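Local coordinates for protein putative rhamnosidase (Streptomyces avermitilis, PDB 3W5M) that hydrolyses terminal, non-reducing alpha-L-rhamnose residues from citrus flavonoids and gum arabic and carries a calcium-dependent module that binds L-rhamnose, at residues Leu612-Ile616 with Val922-Tyr927; Ile644-Pro649 with Thr701-Ala705; Val816-Met821 with Arg856-Val860; Thr849-Pro855 with His916-Ser921. One frame throughout, in Å; residues are numbered along the deposited sequence.

Contact 1 of 4, residues Leu612-Ile616 with Val922-Tyr927; sequences LHSNI and VGEWMY
His-613 and Tyr-927 meet at a hydrogen bond between helices 607-622 and 923-929, within the (alpha/alpha)6 barrel. The side chains cross at about a right angle, with ring planes at 90°; they meet rim to rim, and neither lies over the other's face. His-613 ND1 is 2.8 Å from Tyr-927 OH, which sits at the edge of the imidazole, in its plane; either group could be the donor. With CG anti to the backbone N (chi1 169°), the imidazole projects beside its helix to where the phenol tip arrives.

The rest of the interface is apolar. Leu-612 and Val-922 reach toward each other tip to tip, CD2 of the leucine lying 4.0 Å from CG1 of the valine. Met-926, bent at its last torsion, brings SD within 4.1 Å of Leu-612 CD2, the two side chains crossing at a slant, and turns its methyl CE toward Ile-616 CD1, at 4.1 Å. Ile-616 also faces helix 641-654, where it touches Thr-650, while Tyr-653 of the same helix meets the Tyr-927 ring edge-to-face.

The short helical segments run at 129° to one another, their axes 11.0 Å apart at closest approach. At Gly-923, which has no side chain, Ile-616 CD1 packs directly on the backbone, 3.6 Å from Gly-923 CA.

Contact 2 of 4, residues Ile644-Pro649 with Thr701-Ala705; sequences INVFAP and TVPWA
The flat carboxamide of Asn-645 takes the Thr-701 hydroxyl from above its plane. OG1 of Thr-701 donates to Asn-645 OD1 over 2.8 Å, 40° out of the carbonyl plane, while the other end of the amide, ND2, is bonded to Gly-694 O and Tyr-763 OH. With three bonds on its two polar atoms, the amide has little freedom to flip or rotate. Phe-647, the aromatic residue of the same segment, makes no contact with 701-705 and stacks on Tyr-917.

Both segments belong to the (alpha/alpha)6 barrel. Their axes are nearly parallel, 6° apart in direction and 8.9 Å at closest approach, and helix 658-671 intervenes in the chain, consistent with two neighbouring helices of one layer of the barrel. Small side chains allow this closeness: Ala-648 CB meets Ala-705 CB at 4.0 Å, and the latter methyl also touches Pro-649 CG, again at 4.0 Å. Val-702 places CG2 beside its own backbone N, from where it covers Ala-648 CB, at 4.1 Å, and the Ile-644 carbonyl.

Pro-649 has no N-H to offer the preceding turn, which leaves the carbonyl of Asn-645 without its usual helical donor. A water replaces it, donating to Asn-645 O at 2.7 Å, and its second, weak bond goes to Thr-701 O at 3.3 Å.

Contact 3 of 4, residues Val816-Met821 with Arg856-Val860; sequences VLTLSM and RLLPV
Arg-856 reaches Ser-820 along a chain extended from CG to NE, with a last turn about CD-NE (chi4 -90°) that swings the guanidinium round to the serine. Ser-820 holds OG anti to its backbone N (chi1 -167°), beside its carbonyl carbon, which turns OG toward the facing helix, within reach of the guanidinium. Arg-856 NH1 donates to Ser-820 OG over 2.8 Å in a fairly straight bond, with the oxygen in the guanidinium plane. One face of the same group is covered by the Met-821 methyl, CE lying 3.8 Å from Arg-856 CZ and offset toward the rim. The aliphatic part of the arginine is used as well: the Leu-817 side chain crosses it at about a right angle, CD2 3.6 Å from Arg-856 CD, and Val-816 CG1 packs 3.4 Å from Arg-856 CB.

The rest is carried largely by Val-816 and Val-860. Val-860 CG2 nestles against the backbone of the facing helix, 3.5 Å from Val-816 O and 3.6 Å from Ser-820 N, while its CG1 meets Leu-819 CD1. Val-816 CG2 and Leu-857 CD1, only 3.5 Å apart, are closer than carbons usually come, a tight spot in the interface.

The short helical segments cross at 57°, within the (alpha/alpha)6 barrel. Helix 829-842, which lies between them in the chain, packs on both through Leu-836, which touches Val-816 and Val-860. Helix 756-777 contributes His-766 against Met-821 and Arg-856, and helix 867-875 places Leu-873 on Leu-857.

Contact 4 of 4, residues Thr849-Pro855 with His916-Ser921; sequences TGFLGTP and HYAYGS
Phe-851 and Tyr-919 form a T-shaped pair, the edge of the phenylalanine directed at the face of the tyrosine, with planes at 85° and centroids 5.1 Å apart. Tyr-919 keeps CG anti to its carbonyl carbon (chi1 -65°), which sends the ring across toward the 849-855 segment. There its OH comes to the edge of the phenyl ring, 3.3 Å from Phe-851 CD1. Over one face of Phe-851, almost on the ring normal, stands the Ala-918 methyl: CB is 3.7 Å from the ring centroid in a CH-pi contact.

The hydroxyls of Thr-849, Thr-854 and Ser-921 are turned inward to their own segments. Thr-854 OG1, beside its backbone N, receives a bond from Thr-849 OG1 and donates to Gly-850 O over 2.8 Å; Thr-854 N reaches that carbonyl from the opposite face. Ser-921 holds OG in the crowded position between N and carbonyl carbon (chi1 58°), from which it bonds to Ala-918 O over 2.8 Å while Pro-855 CB packs against it at 3.3 Å.

Phe-851 also borders His-916, a rhamnose-binding residue that lies beside Glu-895, the probable proton acceptor; Phe-851 CZ touches His-916 CD2 loosely. No direct hydrogen bond crosses the contact. The segments meet instead by aromatic and CH-pi contacts and through a water donating to both Pro-855 O and Ser-921 O, while the three aliphatic hydroxyls are satisfied within their own segments and the imidazole ND1 is held by Ser-913.

In the fold
All four contacts lie in the (alpha/alpha)6-barrel domain. Contact 1 joins its first helix, 607-622, to its last, 923-929, and the other three are nested in the chain between them. Contact 2 closes before contacts 3 and 4 begin; the segments of these two alternate, and both use helix 854-863. Contact 4 is central, its centre 12 Å from each of the others, and it touches all three: Val-646 CG1 lies against Phe-851 O, Val-816 CG1 against Gly-853 O, and Ile-616 CD1 against Gly-920 O. Contacts 2 and 3, with centres 15 Å apart, do not touch. Contact 4 carries His-916 of the rhamnose site, contact 2 lies next to Asp-643, and contacts 1 and 3 pack further out.

Contact 1 of 4, residues Leu612-Ile616 with Val922-Tyr927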
# COMPACT_ATOMS: atom_id res chain seq x y z
N LEU A 612 -14.63 8.14 14.78
CA LEU A 612 -14.87 7.66 13.46
C LEU A 612 -13.90 8.29 12.42
O LEU A 612 -13.27 7.57 11.60
CB LEU A 612 -16.35 7.90 13.06
CG LEU A 612 -16.73 7.40 11.68
CD1 LEU A 612 -16.44 5.91 11.51
CD2 LEU A 612 -18.22 7.69 11.44
N HIS A 613 -13.77 9.61 12.48
CA HIS A 613 -12.82 10.36 11.65
C HIS A 613 -11.37 9.88 11.86
O HIS A 613 -10.67 9.59 10.89
CB HIS A 613 -12.93 11.84 11.94
CG HIS A 613 -11.83 12.65 11.33
ND1 HIS A 613 -11.71 12.85 9.97
CD2 HIS A 613 -10.80 13.31 11.91
CE1 HIS A 613 -10.66 13.60 9.74
NE2 HIS A 613 -10.09 13.90 10.90
N SER A 614 -10.94 9.75 13.12
CA SER A 614 -9.61 9.20 13.41
C SER A 614 -9.43 7.82 12.75
O SER A 614 -8.41 7.58 12.08
CB SER A 614 -9.39 9.07 14.92
OG SER A 614 -8.05 8.66 15.17
N ASN A 615 -10.42 6.95 12.88
CA ASN A 615 -10.37 5.59 12.32
C ASN A 615 -10.26 5.59 10.80
O ASN A 615 -9.51 4.80 10.21
CB ASN A 615 -11.55 4.75 12.79
CG ASN A 615 -11.52 4.45 14.29
OD1 ASN A 615 -10.66 4.94 15.03
ND2 ASN A 615 -12.46 3.64 14.74
N ILE A 616 -11.04 6.47 10.16
CA ILE A 616 -10.93 6.69 8.71
C ILE A 616 -9.49 7.04 8.27
O ILE A 616 -8.99 6.44 7.33
CB ILE A 616 -11.91 7.79 8.24
CG1 ILE A 616 -13.35 7.28 8.39
CG2 ILE A 616 -11.66 8.16 6.78
CD1 ILE A 616 -14.40 8.37 8.35
N VAL A 922 -17.89 6.66 4.47
CA VAL A 922 -18.81 7.55 5.18
C VAL A 922 -18.17 8.92 5.46
O VAL A 922 -18.87 9.94 5.62
CB VAL A 922 -19.29 6.90 6.51
CG1 VAL A 922 -18.16 6.77 7.51
CG2 VAL A 922 -20.43 7.69 7.12
N GLY A 923 -16.84 8.95 5.47
CA GLY A 923 -16.08 10.16 5.73
C GLY A 923 -16.53 11.31 4.86
O GLY A 923 -16.72 12.40 5.36
N GLU A 924 -16.67 11.08 3.56
CA GLU A 924 -16.98 12.18 2.64
C GLU A 924 -18.32 12.82 2.96
O GLU A 924 -18.47 14.01 2.77
CB GLU A 924 -16.97 11.73 1.18
CG GLU A 924 -18.04 10.73 0.80
CD GLU A 924 -18.10 10.47 -0.69
OE1 GLU A 924 -18.34 11.45 -1.45
OE2 GLU A 924 -17.90 9.30 -1.11
N TRP A 925 -19.28 12.03 3.45
CA TRP A 925 -20.57 12.59 3.88
C TRP A 925 -20.40 13.52 5.09
O TRP A 925 -20.97 14.60 5.13
CB TRP A 925 -21.61 11.49 4.15
CG TRP A 925 -22.97 12.08 4.50
CD1 TRP A 925 -24.01 12.34 3.63
CD2 TRP A 925 -23.41 12.51 5.81
NE1 TRP A 925 -25.08 12.89 4.33
CE2 TRP A 925 -24.73 13.01 5.66
CE3 TRP A 925 -22.83 12.50 7.09
CZ2 TRP A 925 -25.48 13.50 6.74
CZ3 TRP A 925 -23.57 12.99 8.17
CH2 TRP A 925 -24.89 13.48 7.98
N MET A 926 -19.58 13.12 6.05
CA MET A 926 -19.32 13.97 7.17
C MET A 926 -18.65 15.28 6.76
O MET A 926 -18.97 16.34 7.30
CB MET A 926 -18.45 13.24 8.21
CG MET A 926 -19.08 12.00 8.82
SD MET A 926 -18.43 11.66 10.48
CE MET A 926 -16.72 11.31 10.03
N TYR A 927 -17.69 15.21 5.83
CA TYR A 927 -16.88 16.37 5.53
C TYR A 927 -17.74 17.36 4.74
O TYR A 927 -17.68 18.55 5.00
CB TYR A 927 -15.57 15.99 4.78
CG TYR A 927 -14.79 14.91 5.50
CD1 TYR A 927 -14.78 14.83 6.91
CD2 TYR A 927 -14.09 13.94 4.80
CE1 TYR A 927 -14.09 13.82 7.57
CE2 TYR A 927 -13.41 12.92 5.46
CZ TYR A 927 -13.39 12.88 6.85
OH TYR A 927 -12.70 11.86 7.49

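Contact 2 of 4, residues Ile644-Pro649 with Thr701-Ala705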
# COMPACT_ATOMS: atom_id res chain seq x y z
N ILE A 644 -10.71 0.95 -3.79
CA ILE A 644 -10.32 2.34 -4.02
C ILE A 644 -11.41 3.12 -4.78
O ILE A 644 -11.62 4.32 -4.53
CB ILE A 644 -8.88 2.49 -4.61
CG1 ILE A 644 -8.41 3.96 -4.53
CG2 ILE A 644 -8.81 1.97 -6.04
CD1 ILE A 644 -8.44 4.58 -3.14
N ASN A 645 -12.13 2.44 -5.66
CA ASN A 645 -13.33 3.01 -6.30
C ASN A 645 -14.23 3.61 -5.24
O ASN A 645 -14.54 4.79 -5.29
CB ASN A 645 -14.11 1.94 -7.08
CG ASN A 645 -15.54 2.37 -7.41
OD1 ASN A 645 -15.79 3.55 -7.71
ND2 ASN A 645 -16.48 1.42 -7.35
N VAL A 646 -14.62 2.82 -4.24
CA VAL A 646 -15.55 3.34 -3.24
C VAL A 646 -14.94 4.42 -2.32
O VAL A 646 -15.64 5.34 -1.89
CB VAL A 646 -16.27 2.20 -2.47
CG1 VAL A 646 -16.77 1.13 -3.44
CG2 VAL A 646 -15.37 1.56 -1.43
N PHE A 647 -13.65 4.30 -2.02
CA PHE A 647 -13.01 5.15 -1.01
C PHE A 647 -12.35 6.43 -1.54
O PHE A 647 -12.09 7.36 -0.75
CB PHE A 647 -12.01 4.33 -0.18
CG PHE A 647 -11.44 5.07 1.00
CD1 PHE A 647 -12.25 5.37 2.11
CD2 PHE A 647 -10.10 5.45 1.04
CE1 PHE A 647 -11.74 6.01 3.23
CE2 PHE A 647 -9.59 6.13 2.15
CZ PHE A 647 -10.40 6.40 3.25
N ALA A 648 -12.09 6.51 -2.85
CA ALA A 648 -11.32 7.64 -3.40
C ALA A 648 -11.81 9.04 -3.00
O ALA A 648 -11.01 9.87 -2.62
CB ALA A 648 -11.11 7.52 -4.90
N PRO A 649 -13.13 9.32 -3.09
CA PRO A 649 -13.56 10.67 -2.72
C PRO A 649 -13.26 11.02 -1.26
O PRO A 649 -12.90 12.14 -0.98
CB PRO A 649 -15.06 10.63 -3.00
CG PRO A 649 -15.17 9.63 -4.10
CD PRO A 649 -14.24 8.54 -3.65
N THR A 701 -13.88 6.13 -12.19
CA THR A 701 -14.34 6.86 -11.01
C THR A 701 -13.21 7.51 -10.24
O THR A 701 -13.39 8.54 -9.62
CB THR A 701 -15.11 5.97 -10.01
OG1 THR A 701 -14.28 4.89 -9.60
CG2 THR A 701 -16.38 5.37 -10.65
N VAL A 702 -12.05 6.88 -10.27
CA VAL A 702 -10.90 7.42 -9.52
C VAL A 702 -10.31 8.69 -10.22
O VAL A 702 -10.04 9.70 -9.54
CB VAL A 702 -9.88 6.32 -9.20
CG1 VAL A 702 -8.69 6.93 -8.49
CG2 VAL A 702 -10.49 5.27 -8.25
N PRO A 703 -10.13 8.68 -11.56
CA PRO A 703 -9.78 9.95 -12.20
C PRO A 703 -10.81 11.03 -11.94
O PRO A 703 -10.47 12.20 -11.70
CB PRO A 703 -9.70 9.58 -13.69
CG PRO A 703 -9.32 8.14 -13.68
CD PRO A 703 -10.00 7.54 -12.49
N TRP A 704 -12.10 10.67 -11.97
CA TRP A 704 -13.11 11.68 -11.72
C TRP A 704 -13.06 12.21 -10.30
O TRP A 704 -13.18 13.42 -10.08
CB TRP A 704 -14.53 11.14 -12.03
CG TRP A 704 -15.55 12.23 -11.98
CD1 TRP A 704 -16.52 12.41 -11.04
CD2 TRP A 704 -15.67 13.33 -12.90
NE1 TRP A 704 -17.26 13.54 -11.32
CE2 TRP A 704 -16.77 14.13 -12.46
CE3 TRP A 704 -14.97 13.71 -14.06
CZ2 TRP A 704 -17.17 15.29 -13.13
CZ3 TRP A 704 -15.38 14.88 -14.74
CH2 TRP A 704 -16.47 15.65 -14.27
N ALA A 705 -12.86 11.32 -9.34
CA ALA A 705 -12.72 11.75 -7.96
C ALA A 705 -11.52 12.71 -7.79
O ALA A 705 -11.64 13.72 -7.09
CB ALA A 705 -12.63 10.53 -7.02
O HOH W 1 -13.88 6.95 -6.77

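Contact 3 of 4, residues Val816-Met821 with Arg856-Val860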
# COMPACT_ATOMS: atom_id res chain seq x y z
N VAL A 816 -30.21 2.93 -3.31
CA VAL A 816 -29.06 3.81 -3.19
C VAL A 816 -28.41 4.02 -4.56
O VAL A 816 -28.18 5.17 -4.97
CB VAL A 816 -28.01 3.27 -2.19
CG1 VAL A 816 -26.70 4.05 -2.33
CG2 VAL A 816 -28.53 3.42 -0.75
N LEU A 817 -28.10 2.93 -5.25
CA LEU A 817 -27.32 3.04 -6.48
C LEU A 817 -28.09 3.70 -7.62
O LEU A 817 -27.52 4.51 -8.37
CB LEU A 817 -26.81 1.67 -6.93
CG LEU A 817 -25.63 1.20 -6.06
CD1 LEU A 817 -25.41 -0.29 -6.23
CD2 LEU A 817 -24.36 1.96 -6.38
N THR A 818 -29.37 3.35 -7.74
CA THR A 818 -30.20 3.94 -8.79
C THR A 818 -30.45 5.41 -8.54
O THR A 818 -30.43 6.19 -9.50
CB THR A 818 -31.54 3.20 -8.95
OG1 THR A 818 -32.25 3.26 -7.70
CG2 THR A 818 -31.28 1.78 -9.35
N LEU A 819 -30.67 5.81 -7.29
CA LEU A 819 -30.84 7.23 -6.96
C LEU A 819 -29.54 8.00 -7.16
O LEU A 819 -29.53 9.10 -7.74
CB LEU A 819 -31.38 7.43 -5.55
CG LEU A 819 -32.85 7.00 -5.43
CD1 LEU A 819 -33.16 6.76 -3.97
CD2 LEU A 819 -33.77 8.05 -6.05
N SER A 820 -28.44 7.41 -6.70
CA SER A 820 -27.12 8.04 -6.81
C SER A 820 -26.68 8.31 -8.26
O SER A 820 -26.17 9.39 -8.55
CB SER A 820 -26.05 7.16 -6.15
OG SER A 820 -24.86 7.91 -6.00
N MET A 821 -26.86 7.33 -9.12
CA MET A 821 -26.37 7.35 -10.49
C MET A 821 -27.40 7.93 -11.46
O MET A 821 -27.20 7.90 -12.68
CB MET A 821 -25.93 5.95 -10.94
CG MET A 821 -24.77 5.39 -10.11
SD MET A 821 -24.42 3.67 -10.47
CE MET A 821 -22.91 3.46 -9.48
N ARG A 856 -22.49 5.57 -1.00
CA ARG A 856 -23.53 6.42 -1.60
C ARG A 856 -24.78 6.56 -0.72
O ARG A 856 -25.68 7.34 -1.03
CB ARG A 856 -23.89 5.90 -3.01
CG ARG A 856 -22.70 5.82 -3.98
CD ARG A 856 -23.01 5.12 -5.30
NE ARG A 856 -21.86 5.15 -6.21
CZ ARG A 856 -21.61 6.11 -7.11
NH1 ARG A 856 -22.43 7.14 -7.25
NH2 ARG A 856 -20.52 6.04 -7.87
N LEU A 857 -24.84 5.83 0.39
CA LEU A 857 -26.08 5.76 1.19
C LEU A 857 -26.44 7.08 1.90
O LEU A 857 -27.55 7.61 1.73
CB LEU A 857 -26.01 4.59 2.21
CG LEU A 857 -27.08 4.41 3.30
CD1 LEU A 857 -28.41 3.97 2.69
CD2 LEU A 857 -26.62 3.40 4.34
N LEU A 858 -25.53 7.61 2.71
CA LEU A 858 -25.85 8.83 3.42
C LEU A 858 -26.02 10.01 2.45
O LEU A 858 -26.94 10.83 2.64
CB LEU A 858 -24.86 9.14 4.57
CG LEU A 858 -24.73 8.19 5.78
CD1 LEU A 858 -24.07 8.88 6.97
CD2 LEU A 858 -26.08 7.62 6.22
N PRO A 859 -25.17 10.10 1.40
CA PRO A 859 -25.40 11.15 0.37
C PRO A 859 -26.79 11.09 -0.32
O PRO A 859 -27.47 12.12 -0.44
CB PRO A 859 -24.27 10.90 -0.64
CG PRO A 859 -23.17 10.35 0.20
CD PRO A 859 -23.88 9.40 1.16
N VAL A 860 -27.22 9.91 -0.75
CA VAL A 860 -28.56 9.72 -1.34
C VAL A 860 -29.67 10.11 -0.37
O VAL A 860 -30.62 10.82 -0.74
CB VAL A 860 -28.73 8.29 -1.86
CG1 VAL A 860 -30.20 7.92 -2.01
CG2 VAL A 860 -28.00 8.12 -3.18

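Contact 4 of 4, residues Thr849-Pro855 with His916-Ser921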
# COMPACT_ATOMS: atom_id res chain seq x y z
N THR A 849 -26.34 -2.13 3.65
CA THR A 849 -25.53 -2.04 2.43
C THR A 849 -24.13 -2.65 2.58
O THR A 849 -23.55 -2.56 3.66
CB THR A 849 -25.37 -0.56 2.03
OG1 THR A 849 -24.96 0.20 3.18
CG2 THR A 849 -26.71 0.00 1.57
N GLY A 850 -23.61 -3.20 1.48
CA GLY A 850 -22.19 -3.64 1.37
C GLY A 850 -21.23 -2.58 0.80
O GLY A 850 -21.48 -1.38 0.94
N PHE A 851 -20.15 -3.04 0.17
CA PHE A 851 -19.09 -2.15 -0.35
C PHE A 851 -19.54 -1.08 -1.31
O PHE A 851 -19.07 0.05 -1.23
CB PHE A 851 -17.96 -2.96 -1.02
CG PHE A 851 -16.94 -3.48 -0.03
CD1 PHE A 851 -17.29 -3.77 1.29
CD2 PHE A 851 -15.63 -3.67 -0.42
CE1 PHE A 851 -16.36 -4.24 2.21
CE2 PHE A 851 -14.68 -4.15 0.48
CZ PHE A 851 -15.05 -4.44 1.80
N LEU A 852 -20.45 -1.44 -2.21
CA LEU A 852 -20.87 -0.54 -3.30
C LEU A 852 -21.99 0.41 -2.91
O LEU A 852 -22.01 1.57 -3.33
CB LEU A 852 -21.27 -1.36 -4.51
CG LEU A 852 -20.20 -2.16 -5.24
CD1 LEU A 852 -20.86 -2.83 -6.43
CD2 LEU A 852 -19.06 -1.24 -5.68
N GLY A 853 -22.93 -0.09 -2.10
CA GLY A 853 -23.99 0.74 -1.53
C GLY A 853 -23.59 1.71 -0.45
O GLY A 853 -24.10 2.83 -0.42
N THR A 854 -22.70 1.31 0.45
CA THR A 854 -22.36 2.15 1.61
C THR A 854 -21.86 3.58 1.32
O THR A 854 -22.29 4.51 1.98
CB THR A 854 -21.42 1.42 2.60
OG1 THR A 854 -22.10 0.25 3.09
CG2 THR A 854 -21.03 2.31 3.81
N PRO A 855 -20.92 3.75 0.35
CA PRO A 855 -20.38 5.09 0.13
C PRO A 855 -21.43 6.08 -0.37
O PRO A 855 -21.27 7.28 -0.17
CB PRO A 855 -19.31 4.86 -0.95
CG PRO A 855 -19.72 3.64 -1.66
CD PRO A 855 -20.38 2.78 -0.62
N HIS A 916 -9.65 -2.53 6.48
CA HIS A 916 -10.03 -2.22 5.09
C HIS A 916 -10.65 -0.83 5.10
O HIS A 916 -11.51 -0.56 5.94
CB HIS A 916 -11.13 -3.16 4.62
CG HIS A 916 -10.66 -4.40 3.93
ND1 HIS A 916 -9.97 -5.40 4.59
CD2 HIS A 916 -10.84 -4.84 2.66
CE1 HIS A 916 -9.72 -6.39 3.75
NE2 HIS A 916 -10.23 -6.07 2.57
N TYR A 917 -10.26 0.06 4.18
CA TYR A 917 -10.82 1.39 4.24
C TYR A 917 -12.25 1.55 3.68
O TYR A 917 -12.86 2.60 3.87
CB TYR A 917 -9.90 2.48 3.62
CG TYR A 917 -9.28 2.16 2.28
CD1 TYR A 917 -10.04 1.78 1.17
CD2 TYR A 917 -7.92 2.31 2.12
CE1 TYR A 917 -9.45 1.50 -0.05
CE2 TYR A 917 -7.31 2.04 0.90
CZ TYR A 917 -8.07 1.65 -0.18
OH TYR A 917 -7.44 1.39 -1.36
N ALA A 918 -12.78 0.51 3.03
CA ALA A 918 -14.04 0.64 2.25
C ALA A 918 -15.19 1.31 3.01
O ALA A 918 -15.82 2.26 2.50
CB ALA A 918 -14.48 -0.71 1.68
N TYR A 919 -15.47 0.84 4.23
CA TYR A 919 -16.55 1.44 5.02
C TYR A 919 -16.22 2.80 5.64
O TYR A 919 -17.10 3.46 6.18
CB TYR A 919 -17.10 0.44 6.08
CG TYR A 919 -17.76 -0.77 5.44
CD1 TYR A 919 -18.63 -0.62 4.35
CD2 TYR A 919 -17.53 -2.06 5.92
CE1 TYR A 919 -19.23 -1.72 3.75
CE2 TYR A 919 -18.13 -3.16 5.32
CZ TYR A 919 -18.98 -2.98 4.24
OH TYR A 919 -19.58 -4.07 3.66
N GLY A 920 -14.96 3.21 5.56
CA GLY A 920 -14.57 4.59 5.86
C GLY A 920 -15.05 5.61 4.83
O GLY A 920 -14.85 6.81 5.00
N SER A 921 -15.71 5.12 3.77
CA SER A 921 -16.31 6.00 2.74
C SER A 921 -17.42 6.91 3.24
O SER A 921 -17.84 7.85 2.55
CB SER A 921 -16.77 5.21 1.51
OG SER A 921 -17.71 4.19 1.84
O HOH W 2 -20.54 8.60 2.42